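Uncharacterized protein lp_2664 (Lactobacillus plantarum WCFS1, PDB 2PJQ) is of unknown function but belongs to the HD-domain family, whose members are commonly metal-dependent phosphohydrolases, so a related activity is possible. Local coordinates at residues Y18-L23 with H30-L35; D80-L85 with D93-I98; K151-A156 with A215-D220; N177-K182 with A204-F209. All coordinates share one frame; numbering follows the deposited sequence.

How the interactions relate
All four contacts join parts of one all-helical chain that pairs with a second copy of itself. Interactions 1 and 2 come first along the sequence and sit side by side, their centres about 17 Å apart; they touch where Y18 packs on D80 and Q84, so helices 9-22 and 74-87 meet. Interactions 3 and 4 share helix 204-219, with centres about 14 Å apart, and interaction 4 is nested in the loop that interaction 3 closes. Interactions 2 and 3 lie about 45 Å apart, centre to centre, across the middle of the chain. Interactions 1 and 2 thus pack helices 9-22, 32-49, 74-87 and 92-102, while 3 and 4 involve a helix that also meets the second subunit.

Interaction 1: Y18-L23 with H30-L35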
loop_
_atom_site.group_PDB
_atom_site.type_symbol
_atom_site.label_atom_id
_atom_site.label_comp_id
_atom_site.label_asym_id
_atom_site.label_seq_id
_atom_site.Cartn_x
_atom_site.Cartn_y
_atom_site.Cartn_z
ATOM N N TYR B 18 16.682 15.520 -15.844
ATOM C CA TYR B 18 17.419 14.320 -15.499
ATOM C C TYR B 18 16.668 13.456 -14.483
ATOM O O TYR B 18 16.479 12.246 -14.681
ATOM C CB TYR B 18 18.790 14.681 -14.944
ATOM C CG TYR B 18 19.655 13.472 -14.726
ATOM C CD1 TYR B 18 20.165 12.750 -15.809
ATOM C CD2 TYR B 18 19.906 13.004 -13.439
ATOM C CE1 TYR B 18 20.893 11.594 -15.621
ATOM C CE2 TYR B 18 20.636 11.841 -13.236
ATOM C CZ TYR B 18 21.123 11.141 -14.333
ATOM O OH TYR B 18 21.806 9.973 -14.118
ATOM N N ALA B 19 16.244 14.090 -13.396
ATOM C CA ALA B 19 15.532 13.406 -12.332
ATOM C C ALA B 19 14.314 12.641 -12.839
ATOM O O ALA B 19 14.238 11.419 -12.700
ATOM C CB ALA B 19 15.109 14.407 -11.285
ATOM N N LEU B 20 13.353 13.358 -13.416
ATOM C CA LEU B 20 12.141 12.719 -13.924
ATOM C C LEU B 20 12.415 11.554 -14.892
ATOM O O LEU B 20 11.690 10.567 -14.889
ATOM C CB LEU B 20 11.233 13.763 -14.585
ATOM C CG LEU B 20 10.763 14.884 -13.650
ATOM C CD1 LEU B 20 10.168 16.001 -14.453
ATOM C CD2 LEU B 20 9.763 14.356 -12.653
ATOM N N GLN B 21 13.444 11.642 -15.723
ATOM C CA GLN B 21 13.720 10.522 -16.619
ATOM C C GLN B 21 14.125 9.277 -15.830
ATOM O O GLN B 21 13.535 8.213 -15.996
ATOM C CB GLN B 21 14.826 10.877 -17.617
ATOM C CG GLN B 21 14.310 11.086 -19.021
ATOM C CD GLN B 21 13.512 12.375 -19.165
ATOM O OE1 GLN B 21 12.824 12.806 -18.224
ATOM N NE2 GLN B 21 13.587 12.991 -20.350
ATOM N N LYS B 22 15.122 9.417 -14.963
ATOM C CA LYS B 22 15.615 8.302 -14.168
ATOM C C LYS B 22 14.584 7.682 -13.246
ATOM O O LYS B 22 14.794 6.576 -12.737
ATOM C CB LYS B 22 16.827 8.731 -13.333
ATOM C CG LYS B 22 18.105 8.910 -14.120
ATOM C CD LYS B 22 18.599 7.592 -14.678
ATOM C CE LYS B 22 19.827 7.808 -15.534
ATOM N NZ LYS B 22 20.663 6.572 -15.614
ATOM N N LEU B 23 13.479 8.384 -13.005
ATOM C CA LEU B 23 12.451 7.837 -12.125
ATOM C C LEU B 23 11.192 7.410 -12.838
ATOM O O LEU B 23 10.159 7.228 -12.216
ATOM C CB LEU B 23 12.107 8.818 -11.006
ATOM C CG LEU B 23 13.235 8.894 -9.987
ATOM C CD1 LEU B 23 12.900 9.938 -8.947
ATOM C CD2 LEU B 23 13.451 7.534 -9.349
ATOM N N HIS B 30 7.979 6.629 -5.785
ATOM C CA HIS B 30 9.005 7.652 -5.880
ATOM C C HIS B 30 9.103 8.127 -7.326
ATOM O O HIS B 30 10.182 8.467 -7.814
ATOM C CB HIS B 30 10.348 7.076 -5.412
ATOM C CG HIS B 30 10.309 6.510 -4.026
ATOM N ND1 HIS B 30 10.632 7.249 -2.907
ATOM C CD2 HIS B 30 9.930 5.293 -3.574
ATOM C CE1 HIS B 30 10.449 6.512 -1.827
ATOM N NE2 HIS B 30 10.023 5.321 -2.204
ATOM N N GLY B 31 7.957 8.146 -7.997
ATOM C CA GLY B 31 7.903 8.567 -9.379
ATOM C C GLY B 31 7.648 10.051 -9.484
ATOM O O GLY B 31 7.823 10.786 -8.518
ATOM N N ARG B 32 7.205 10.481 -10.657
ATOM C CA ARG B 32 6.970 11.888 -10.930
ATOM C C ARG B 32 6.038 12.681 -10.009
ATOM O O ARG B 32 6.305 13.853 -9.760
ATOM C CB ARG B 32 6.577 12.041 -12.405
ATOM C CG ARG B 32 7.786 11.836 -13.339
ATOM C CD ARG B 32 7.432 11.121 -14.640
ATOM N NE ARG B 32 7.710 11.902 -15.850
ATOM C CZ ARG B 32 7.163 13.087 -16.137
ATOM N NH1 ARG B 32 6.297 13.670 -15.299
ATOM N NH2 ARG B 32 7.466 13.680 -17.284
ATOM N N ASP B 33 4.968 12.079 -9.490
ATOM C CA ASP B 33 4.075 12.818 -8.586
ATOM C C ASP B 33 4.815 13.163 -7.285
ATOM O O ASP B 33 4.821 14.325 -6.843
ATOM C CB ASP B 33 2.817 11.994 -8.293
ATOM C CG ASP B 33 1.928 11.825 -9.525
ATOM O OD1 ASP B 33 1.432 12.847 -10.029
ATOM O OD2 ASP B 33 1.723 10.678 -9.994
ATOM N N HIS B 34 5.434 12.145 -6.685
ATOM C CA HIS B 34 6.229 12.293 -5.460
ATOM C C HIS B 34 7.185 13.457 -5.685
ATOM O O HIS B 34 7.138 14.460 -4.982
ATOM C CB HIS B 34 7.027 11.007 -5.202
ATOM C CG HIS B 34 8.121 11.139 -4.172
ATOM N ND1 HIS B 34 7.873 11.362 -2.834
ATOM C CD2 HIS B 34 9.467 10.996 -4.284
ATOM C CE1 HIS B 34 9.016 11.345 -2.171
ATOM N NE2 HIS B 34 9.997 11.122 -3.028
ATOM N N LEU B 35 8.029 13.313 -6.699
ATOM C CA LEU B 35 9.009 14.330 -7.068
ATOM C C LEU B 35 8.444 15.734 -7.205
ATOM O O LEU B 35 9.074 16.700 -6.785
ATOM C CB LEU B 35 9.679 13.941 -8.379
ATOM C CG LEU B 35 10.525 12.684 -8.262
ATOM C CD1 LEU B 35 11.022 12.285 -9.651
ATOM C CD2 LEU B 35 11.673 12.932 -7.280
#
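L20 and L23, on the last turn of helix 9-22 and just past its end, lie against the start of helix 32-49, with the CA atoms of L23 and G31 5.4 Å apart. G31 is the N-cap residue of the second helix, and its CA comes to 3.9 Å from L23 O. No hydrogen bond crosses, so side-chain packing carries the contact. L20 turns CG away from its own carbonyl carbon (chi1 -61°), which sends CD2 into the notch between R32 and L35. There CD2 meets R32 CG, the two side chains crossing at about a right angle, and it lies 3.9 Å from L35 CD1 as those two leucines slide past each other in opposite directions. The R32 chain bends at chi2 and chi3, and the bends bring its guanidinium over the root of L20: L20 CB sits 4.1 Å above one face, toward the rim. L23 packs against L35 and the H30 carbonyl: its CB is 3.9 Å from L35 CD1, and its CD2 lies 3.7 Å from H30 O, so the branch sits beside the peptide that leads into the new helix. W61 of helix 53-62 touches both L20 and L35, and the side chain of D64 also touches L23 and L35. The neighbouring H34 hydrogen-bonds D131 through ND1 and, weakly, D64 through NE2. H34 and D64 fit the H...HD...D signature with H63 and D128, although no metal is bound to them here; the packing borders what is probably the metal-site region of an HD domain.

Interaction 2: D80-L85 with D93-I98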
loop_
_atom_site.group_PDB
_atom_site.type_symbol
_atom_site.label_atom_id
_atom_site.label_comp_id
_atom_site.label_asym_id
_atom_site.label_seq_id
_atom_site.Cartn_x
_atom_site.Cartn_y
_atom_site.Cartn_z
ATOM N N ASP B 80 26.539 8.117 -12.083
ATOM C CA ASP B 80 25.746 8.575 -13.223
ATOM C C ASP B 80 25.396 10.045 -13.044
ATOM O O ASP B 80 25.595 10.849 -13.946
ATOM C CB ASP B 80 24.460 7.762 -13.393
ATOM C CG ASP B 80 24.656 6.533 -14.278
ATOM O OD1 ASP B 80 25.480 6.596 -15.223
ATOM O OD2 ASP B 80 23.974 5.510 -14.039
ATOM N N LEU B 81 24.889 10.400 -11.870
ATOM C CA LEU B 81 24.518 11.783 -11.594
ATOM C C LEU B 81 25.670 12.765 -11.846
ATOM O O LEU B 81 25.442 13.905 -12.266
ATOM C CB LEU B 81 24.015 11.928 -10.149
ATOM C CG LEU B 81 23.755 13.365 -9.664
ATOM C CD1 LEU B 81 22.642 14.009 -10.490
ATOM C CD2 LEU B 81 23.384 13.360 -8.199
ATOM N N ILE B 82 26.905 12.345 -11.589
ATOM C CA ILE B 82 28.028 13.253 -11.830
ATOM C C ILE B 82 28.156 13.477 -13.340
ATOM O O ILE B 82 28.276 14.609 -13.805
ATOM C CB ILE B 82 29.384 12.704 -11.269
ATOM C CG1 ILE B 82 29.408 12.751 -9.735
ATOM C CG2 ILE B 82 30.522 13.577 -11.734
ATOM C CD1 ILE B 82 28.435 11.824 -9.072
ATOM N N VAL B 83 28.123 12.391 -14.098
ATOM C CA VAL B 83 28.213 12.488 -15.543
ATOM C C VAL B 83 27.217 13.548 -15.983
ATOM O O VAL B 83 27.507 14.345 -16.867
ATOM C CB VAL B 83 27.905 11.107 -16.217
ATOM C CG1 VAL B 83 27.806 11.238 -17.729
ATOM C CG2 VAL B 83 29.022 10.119 -15.874
ATOM N N GLN B 84 26.056 13.589 -15.337
ATOM C CA GLN B 84 25.040 14.583 -15.680
ATOM C C GLN B 84 25.410 15.991 -15.185
ATOM O O GLN B 84 25.398 16.962 -15.943
ATOM C CB GLN B 84 23.678 14.185 -15.102
ATOM C CG GLN B 84 22.576 15.210 -15.387
ATOM C CD GLN B 84 22.488 15.563 -16.872
ATOM O OE1 GLN B 84 22.718 14.707 -17.727
ATOM N NE2 GLN B 84 22.149 16.821 -17.181
ATOM N N LEU B 85 25.718 16.107 -13.905
ATOM C CA LEU B 85 26.088 17.401 -13.380
ATOM C C LEU B 85 27.294 17.914 -14.143
ATOM O O LEU B 85 27.376 19.111 -14.435
ATOM C CB LEU B 85 26.408 17.298 -11.900
ATOM C CG LEU B 85 25.200 17.110 -10.986
ATOM C CD1 LEU B 85 25.683 16.456 -9.691
ATOM C CD2 LEU B 85 24.506 18.458 -10.728
ATOM N N ASP B 93 32.234 23.270 -6.323
ATOM C CA ASP B 93 31.638 23.630 -5.047
ATOM C C ASP B 93 30.137 23.357 -5.049
ATOM O O ASP B 93 29.599 22.840 -4.072
ATOM C CB ASP B 93 31.927 25.100 -4.707
ATOM C CG ASP B 93 33.400 25.358 -4.370
ATOM O OD1 ASP B 93 34.104 24.428 -3.913
ATOM O OD2 ASP B 93 33.853 26.514 -4.547
ATOM N N ASP B 94 29.465 23.682 -6.150
ATOM C CA ASP B 94 28.031 23.429 -6.235
ATOM C C ASP B 94 27.725 21.945 -6.206
ATOM O O ASP B 94 26.760 21.534 -5.584
ATOM C CB ASP B 94 27.428 24.059 -7.490
ATOM C CG ASP B 94 27.242 25.549 -7.350
ATOM O OD1 ASP B 94 26.822 25.990 -6.254
ATOM O OD2 ASP B 94 27.499 26.279 -8.331
ATOM N N GLN B 95 28.542 21.144 -6.888
ATOM C CA GLN B 95 28.368 19.689 -6.886
ATOM C C GLN B 95 28.562 19.162 -5.465
ATOM O O GLN B 95 27.839 18.276 -5.017
ATOM C CB GLN B 95 29.371 19.025 -7.818
ATOM C CG GLN B 95 28.773 18.607 -9.135
ATOM C CD GLN B 95 29.782 17.957 -10.056
ATOM O OE1 GLN B 95 30.766 18.577 -10.460
ATOM N NE2 GLN B 95 29.545 16.703 -10.398
ATOM N N THR B 96 29.537 19.719 -4.753
ATOM C CA THR B 96 29.790 19.322 -3.379
ATOM C C THR B 96 28.544 19.608 -2.532
ATOM O O THR B 96 28.074 18.736 -1.799
ATOM C CB THR B 96 31.052 20.067 -2.798
ATOM O OG1 THR B 96 32.239 19.404 -3.228
ATOM C CG2 THR B 96 31.067 20.046 -1.304
ATOM N N ALA B 97 27.998 20.814 -2.654
ATOM C CA ALA B 97 26.830 21.198 -1.868
ATOM C C ALA B 97 25.580 20.348 -2.116
ATOM O O ALA B 97 24.677 20.306 -1.275
ATOM C CB ALA B 97 26.504 22.682 -2.085
ATOM N N ILE B 98 25.539 19.675 -3.264
ATOM C CA ILE B 98 24.418 18.826 -3.634
ATOM C C ILE B 98 24.494 17.474 -2.932
ATOM O O ILE B 98 23.489 16.945 -2.473
ATOM C CB ILE B 98 24.394 18.623 -5.156
ATOM C CG1 ILE B 98 24.182 19.979 -5.828
ATOM C CG2 ILE B 98 23.305 17.620 -5.558
ATOM C CD1 ILE B 98 24.184 19.956 -7.342
#
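L85 and Q95 mark the level at which helices 74-87 and 92-102 face each other, their CA atoms 7.3 Å apart. The segments run roughly antiparallel, with 145° between their N-to-C directions and a closest axis approach of 11.6 Å, and together they form an antiparallel helical hairpin within the all-helical HD domain. That spacing is wide, and side chains alone bridge it, without any hydrogen bond across. Q95 does most of the reaching. Its chi1 of -102° swings the chain toward the facing helix, and the extended run beyond CG (chi2 180°) carries the amide to I82 and L85. As modelled, NE2 lies 3.5 Å from I82 CG2, with the two side chains at about a right angle, and equally close to L85 CB. The methylene part of the glutamine packs on L85: Q95 CG runs past L85 CD1 at 3.8 Å, the two chains pointing in opposite directions. Cutting Q95 back to an alanine would probably leave I82 CG2 and L85 CB without the amide that covers them from the other helix. V90, in the turn between the helices, touches both L85 and Q95, while F99 of helix 92-102 packs on L81 and I82. L62 of helix 53-62 meets L81 and I98, joining the hairpin to the rest of the fold. Deeper than the glutamine, the two helices are tied by a pair of buried aliphatic side chains that reach for each other tip to tip, L85 CD2 resting 3.7 Å from I98 CD1.

Interaction 3: K151-A156 with A215-D220; sequences KIYDPA and AEWTAD
Y153 and W217 both hold CG anti to the backbone N (chi1 180° and 175°), which stretches their rings out from the loop between helices 134-148 and 165-170 and from the C-terminal end of helix 204-219 until they meet. The rings form a T-shaped pair in which the tyrosine supplies the edge and the indole the face: their planes stand at 84°, with the centroids of the tyrosine ring and the six-membered indole ring 5.0 Å apart. Y153 CD2 is the leading atom, 3.6 Å above the W217 plane and over its centre, while Y153 CE2 lies further along, 4.1 Å from W217 NE1. P155 approaches the indole beside Y153, its CD 3.9 Å from W217 CZ2, at about a right angle. P155 N lies over one face of Y153, 3.7 Å above the plane and toward the rim. Within the loop, K151 NZ and D154 OD2 form a salt bridge at 3.3 Å. W217 also packs on R37 of the second subunit, and D220 makes a salt bridge to R202 of that chain. An alanine in place of W217 would probably leave the Y153 edge without a face to meet and P155 CD without its partner. With no hydrogen bond across, the loop rests on the helix through dispersion and the attraction of weakly positive ring C-H groups for the indole's pi cloud.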
loop_
_atom_site.group_PDB
_atom_site.type_symbol
_atom_site.label_atom_id
_atom_site.label_comp_id
_atom_site.label_asym_id
_atom_site.label_seq_id
_atom_site.Cartn_x
_atom_site.Cartn_y
_atom_site.Cartn_z
ATOM N N LYS B 151 6.366 -7.588 4.717
ATOM C CA LYS B 151 5.234 -8.064 5.503
ATOM C C LYS B 151 4.456 -6.865 6.086
ATOM O O LYS B 151 5.051 -5.877 6.531
ATOM C CB LYS B 151 5.758 -8.958 6.621
ATOM C CG LYS B 151 4.710 -9.797 7.327
ATOM C CD LYS B 151 5.370 -10.656 8.394
ATOM C CE LYS B 151 6.434 -11.570 7.790
ATOM N NZ LYS B 151 7.251 -12.228 8.846
ATOM N N ILE B 152 3.130 -6.946 6.104
ATOM C CA ILE B 152 2.348 -5.824 6.605
ATOM C C ILE B 152 2.341 -5.681 8.115
ATOM O O ILE B 152 2.392 -4.568 8.629
ATOM C CB ILE B 152 0.869 -5.891 6.140
ATOM C CG1 ILE B 152 0.798 -6.131 4.634
ATOM C CG2 ILE B 152 0.165 -4.567 6.453
ATOM C CD1 ILE B 152 -0.604 -6.391 4.120
ATOM N N TYR B 153 2.278 -6.802 8.820
ATOM C CA TYR B 153 2.220 -6.786 10.275
ATOM C C TYR B 153 2.507 -8.174 10.822
ATOM O O TYR B 153 2.332 -9.163 10.119
ATOM C CB TYR B 153 0.825 -6.346 10.701
ATOM C CG TYR B 153 0.598 -6.288 12.188
ATOM C CD1 TYR B 153 1.341 -5.429 12.991
ATOM C CD2 TYR B 153 -0.397 -7.055 12.785
ATOM C CE1 TYR B 153 1.096 -5.328 14.349
ATOM C CE2 TYR B 153 -0.652 -6.965 14.143
ATOM C CZ TYR B 153 0.098 -6.096 14.922
ATOM O OH TYR B 153 -0.164 -5.988 16.270
ATOM N N ASP B 154 2.941 -8.249 12.077
ATOM C CA ASP B 154 3.254 -9.530 12.718
ATOM C C ASP B 154 3.268 -9.263 14.222
ATOM O O ASP B 154 4.308 -8.926 14.776
ATOM C CB ASP B 154 4.643 -10.014 12.261
ATOM C CG ASP B 154 4.860 -11.521 12.466
ATOM O OD1 ASP B 154 4.444 -12.064 13.513
ATOM O OD2 ASP B 154 5.472 -12.162 11.578
ATOM N N PRO B 155 2.118 -9.405 14.904
ATOM C CA PRO B 155 2.085 -9.151 16.352
ATOM C C PRO B 155 3.271 -9.726 17.114
ATOM O O PRO B 155 3.662 -9.212 18.164
ATOM C CB PRO B 155 0.745 -9.756 16.789
ATOM C CG PRO B 155 0.382 -10.696 15.683
ATOM C CD PRO B 155 0.838 -9.970 14.453
ATOM N N ALA B 156 3.847 -10.787 16.561
ATOM C CA ALA B 156 4.986 -11.459 17.158
ATOM C C ALA B 156 6.206 -10.558 17.054
ATOM O O ALA B 156 7.021 -10.477 17.973
ATOM C CB ALA B 156 5.236 -12.770 16.440
ATOM N N ALA B 215 -6.941 -2.720 15.702
ATOM C CA ALA B 215 -8.222 -2.961 16.352
ATOM C C ALA B 215 -8.975 -4.009 15.525
ATOM O O ALA B 215 -9.550 -4.950 16.071
ATOM C CB ALA B 215 -9.028 -1.662 16.434
ATOM N N GLU B 216 -8.943 -3.827 14.202
ATOM C CA GLU B 216 -9.596 -4.710 13.226
ATOM C C GLU B 216 -8.935 -6.087 13.146
ATOM O O GLU B 216 -9.608 -7.110 13.024
ATOM C CB GLU B 216 -9.590 -4.039 11.840
ATOM C CG GLU B 216 -10.605 -2.897 11.719
ATOM C CD GLU B 216 -10.504 -2.079 10.425
ATOM O OE1 GLU B 216 -10.294 -2.651 9.332
ATOM O OE2 GLU B 216 -10.662 -0.845 10.505
ATOM N N TRP B 217 -7.613 -6.109 13.221
ATOM C CA TRP B 217 -6.874 -7.358 13.163
ATOM C C TRP B 217 -7.189 -8.211 14.387
ATOM O O TRP B 217 -7.486 -9.397 14.248
ATOM C CB TRP B 217 -5.373 -7.066 13.079
ATOM C CG TRP B 217 -4.503 -8.277 13.140
ATOM C CD1 TRP B 217 -4.318 -9.099 14.216
ATOM C CD2 TRP B 217 -3.645 -8.769 12.108
ATOM N NE1 TRP B 217 -3.391 -10.066 13.921
ATOM C CE2 TRP B 217 -2.960 -9.888 12.630
ATOM C CE3 TRP B 217 -3.380 -8.372 10.794
ATOM C CZ2 TRP B 217 -2.026 -10.616 11.884
ATOM C CZ3 TRP B 217 -2.449 -9.096 10.053
ATOM C CH2 TRP B 217 -1.785 -10.204 10.602
ATOM N N THR B 218 -7.116 -7.607 15.576
ATOM C CA THR B 218 -7.415 -8.321 16.814
ATOM C C THR B 218 -8.885 -8.731 16.825
ATOM O O THR B 218 -9.200 -9.888 17.101
ATOM C CB THR B 218 -7.151 -7.452 18.073
ATOM O OG1 THR B 218 -5.746 -7.415 18.357
ATOM C CG2 THR B 218 -7.901 -8.018 19.280
ATOM N N ALA B 219 -9.777 -7.785 16.528
ATOM C CA ALA B 219 -11.208 -8.077 16.512
ATOM C C ALA B 219 -11.368 -9.438 15.874
ATOM O O ALA B 219 -11.816 -10.386 16.521
ATOM C CB ALA B 219 -11.969 -7.024 15.718
ATOM N N ASP B 220 -10.978 -9.545 14.609
ATOM C CA ASP B 220 -11.061 -10.821 13.920
ATOM C C ASP B 220 -10.422 -11.851 14.848
ATOM O O ASP B 220 -11.161 -12.655 15.454
ATOM C CB ASP B 220 -10.281 -10.772 12.602
ATOM C CG ASP B 220 -10.766 -9.682 11.679
ATOM O OD1 ASP B 220 -11.893 -9.192 11.888
ATOM O OD2 ASP B 220 -10.030 -9.323 10.734
#

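Interaction 4: N177-K182 with A204-F209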
loop_
_atom_site.group_PDB
_atom_site.type_symbol
_atom_site.label_atom_id
_atom_site.label_comp_id
_atom_site.label_asym_id
_atom_site.label_seq_id
_atom_site.Cartn_x
_atom_site.Cartn_y
_atom_site.Cartn_z
ATOM N N ASN B 177 5.233 -1.538 11.593
ATOM C CA ASN B 177 6.373 -1.136 12.410
ATOM C C ASN B 177 7.079 0.124 11.894
ATOM O O ASN B 177 7.747 0.839 12.654
ATOM C CB ASN B 177 7.391 -2.277 12.518
ATOM C CG ASN B 177 6.893 -3.451 13.358
ATOM O OD1 ASN B 177 5.979 -3.321 14.181
ATOM N ND2 ASN B 177 7.517 -4.604 13.166
ATOM N N HIS B 178 6.925 0.402 10.603
ATOM C CA HIS B 178 7.556 1.568 10.010
ATOM C C HIS B 178 6.999 2.866 10.578
ATOM O O HIS B 178 7.731 3.839 10.727
ATOM C CB HIS B 178 7.403 1.545 8.487
ATOM C CG HIS B 178 8.405 2.401 7.782
ATOM N ND1 HIS B 178 9.733 2.443 8.159
ATOM C CD2 HIS B 178 8.279 3.264 6.749
ATOM C CE1 HIS B 178 10.378 3.300 7.389
ATOM N NE2 HIS B 178 9.520 3.813 6.526
ATOM N N PHE B 179 5.705 2.891 10.888
ATOM C CA PHE B 179 5.118 4.097 11.461
ATOM C C PHE B 179 5.759 4.285 12.826
ATOM O O PHE B 179 6.292 5.344 13.125
ATOM C CB PHE B 179 3.595 3.975 11.603
ATOM C CG PHE B 179 2.870 3.932 10.295
ATOM C CD1 PHE B 179 2.851 2.775 9.535
ATOM C CD2 PHE B 179 2.257 5.058 9.791
ATOM C CE1 PHE B 179 2.228 2.743 8.285
ATOM C CE2 PHE B 179 1.634 5.035 8.539
ATOM C CZ PHE B 179 1.624 3.874 7.790
ATOM N N TYR B 180 5.729 3.236 13.639
ATOM C CA TYR B 180 6.316 3.296 14.968
ATOM C C TYR B 180 7.794 3.617 14.900
ATOM O O TYR B 180 8.269 4.516 15.592
ATOM C CB TYR B 180 6.123 1.965 15.702
ATOM C CG TYR B 180 4.720 1.750 16.225
ATOM C CD1 TYR B 180 4.155 2.642 17.135
ATOM C CD2 TYR B 180 3.936 0.677 15.775
ATOM C CE1 TYR B 180 2.844 2.483 17.580
ATOM C CE2 TYR B 180 2.621 0.509 16.216
ATOM C CZ TYR B 180 2.083 1.420 17.112
ATOM O OH TYR B 180 0.769 1.310 17.498
ATOM N N GLU B 181 8.508 2.879 14.055
ATOM C CA GLU B 181 9.953 3.030 13.881
ATOM C C GLU B 181 10.435 4.318 13.221
ATOM O O GLU B 181 11.560 4.767 13.475
ATOM C CB GLU B 181 10.496 1.849 13.072
ATOM C CG GLU B 181 10.418 0.529 13.794
ATOM C CD GLU B 181 10.832 -0.638 12.930
ATOM O OE1 GLU B 181 11.800 -0.504 12.149
ATOM O OE2 GLU B 181 10.197 -1.704 13.047
ATOM N N LYS B 182 9.596 4.903 12.365
ATOM C CA LYS B 182 9.984 6.103 11.641
ATOM C C LYS B 182 8.907 7.167 11.503
ATOM O O LYS B 182 8.878 8.116 12.276
ATOM C CB LYS B 182 10.515 5.711 10.252
ATOM C CG LYS B 182 10.979 6.893 9.394
ATOM C CD LYS B 182 11.989 6.492 8.330
ATOM C CE LYS B 182 12.267 7.638 7.376
ATOM N NZ LYS B 182 11.327 7.638 6.204
ATOM N N ALA B 204 -2.444 12.762 12.837
ATOM C CA ALA B 204 -3.688 12.222 13.342
ATOM C C ALA B 204 -4.215 11.078 12.484
ATOM O O ALA B 204 -4.770 10.107 12.997
ATOM C CB ALA B 204 -4.711 13.326 13.429
ATOM N N VAL B 205 -4.030 11.201 11.177
ATOM C CA VAL B 205 -4.487 10.208 10.205
ATOM C C VAL B 205 -3.678 8.927 10.261
ATOM O O VAL B 205 -4.213 7.835 10.185
ATOM C CB VAL B 205 -4.363 10.756 8.773
ATOM C CG1 VAL B 205 -5.299 9.989 7.853
ATOM C CG2 VAL B 205 -4.644 12.272 8.757
HETATM N N MSE B 206 -2.369 9.074 10.359
HETATM C CA MSE B 206 -1.505 7.923 10.420
HETATM C C MSE B 206 -1.844 7.163 11.684
HETATM O O MSE B 206 -1.950 5.937 11.651
HETATM C CB MSE B 206 -0.041 8.351 10.430
HETATM C CG MSE B 206 0.415 9.115 9.201
HETATM SE SE MSE B 206 2.311 9.537 9.329
HETATM C CE MSE B 206 3.016 8.132 8.218
ATOM N N HIS B 207 -2.022 7.885 12.794
ATOM C CA HIS B 207 -2.371 7.233 14.063
ATOM C C HIS B 207 -3.723 6.526 14.023
ATOM O O HIS B 207 -3.878 5.474 14.628
ATOM C CB HIS B 207 -2.340 8.217 15.237
ATOM C CG HIS B 207 -0.999 8.332 15.882
ATOM N ND1 HIS B 207 -0.099 9.322 15.551
ATOM C CD2 HIS B 207 -0.366 7.530 16.767
ATOM C CE1 HIS B 207 1.034 9.120 16.201
ATOM N NE2 HIS B 207 0.901 8.037 16.944
ATOM N N GLU B 208 -4.700 7.097 13.327
ATOM C CA GLU B 208 -6.002 6.448 13.203
ATOM C C GLU B 208 -5.863 5.163 12.377
ATOM O O GLU B 208 -6.582 4.180 12.594
ATOM C CB GLU B 208 -7.013 7.388 12.536
ATOM C CG GLU B 208 -7.769 8.268 13.537
ATOM C CD GLU B 208 -8.192 9.596 12.938
ATOM O OE1 GLU B 208 -8.952 9.576 11.942
ATOM O OE2 GLU B 208 -7.761 10.656 13.461
ATOM N N PHE B 209 -4.917 5.176 11.441
ATOM C CA PHE B 209 -4.677 4.031 10.583
ATOM C C PHE B 209 -4.014 2.879 11.332
ATOM O O PHE B 209 -4.515 1.759 11.290
ATOM C CB PHE B 209 -3.827 4.436 9.374
ATOM C CG PHE B 209 -3.481 3.292 8.473
ATOM C CD1 PHE B 209 -4.463 2.649 7.727
ATOM C CD2 PHE B 209 -2.175 2.821 8.400
ATOM C CE1 PHE B 209 -4.146 1.545 6.918
ATOM C CE2 PHE B 209 -1.850 1.716 7.596
ATOM C CZ PHE B 209 -2.841 1.080 6.855
#
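F179, projecting from helix 175-183, is met by two residues one turn apart on helix 204-219, M206 and F209; the CA atoms of F179 and M206 are 7.7 Å apart. The first kind of interaction is methyl against ring. M206 is a selenomethionine whose chain bends at chi3 (100°), and that bend brings the terminal CE back to the phenylalanine, 3.4 Å from F179 CE2 and 3.5 Å from F179 CD2. The methyl, rather than the selenium, does the touching, and the root of the same side chain adds M206 CB at 4.1 Å from F179 CD2. The second kind is aromatic. A chi1 of 177° points the F209 ring away from its own backbone nitrogen and across F179 at about a right angle, so that F209 CD2 lies 4.0 Å from F179 CZ. The rings are 5.8 Å apart between centroids with planes at 49°, an oblique pairing that is neither a stack nor a T. Polar groups add nothing across: each backbone bonds within its own helix. I138 and L142 of helix 134-148 touch both F179 and F209, and I133 and F184 touch M206. F209 also packs on I138 of the second subunit, so this is a three-helix hydrophobic core, built from helices 134-148, 175-183 and 204-219, that continues into the dimer interface.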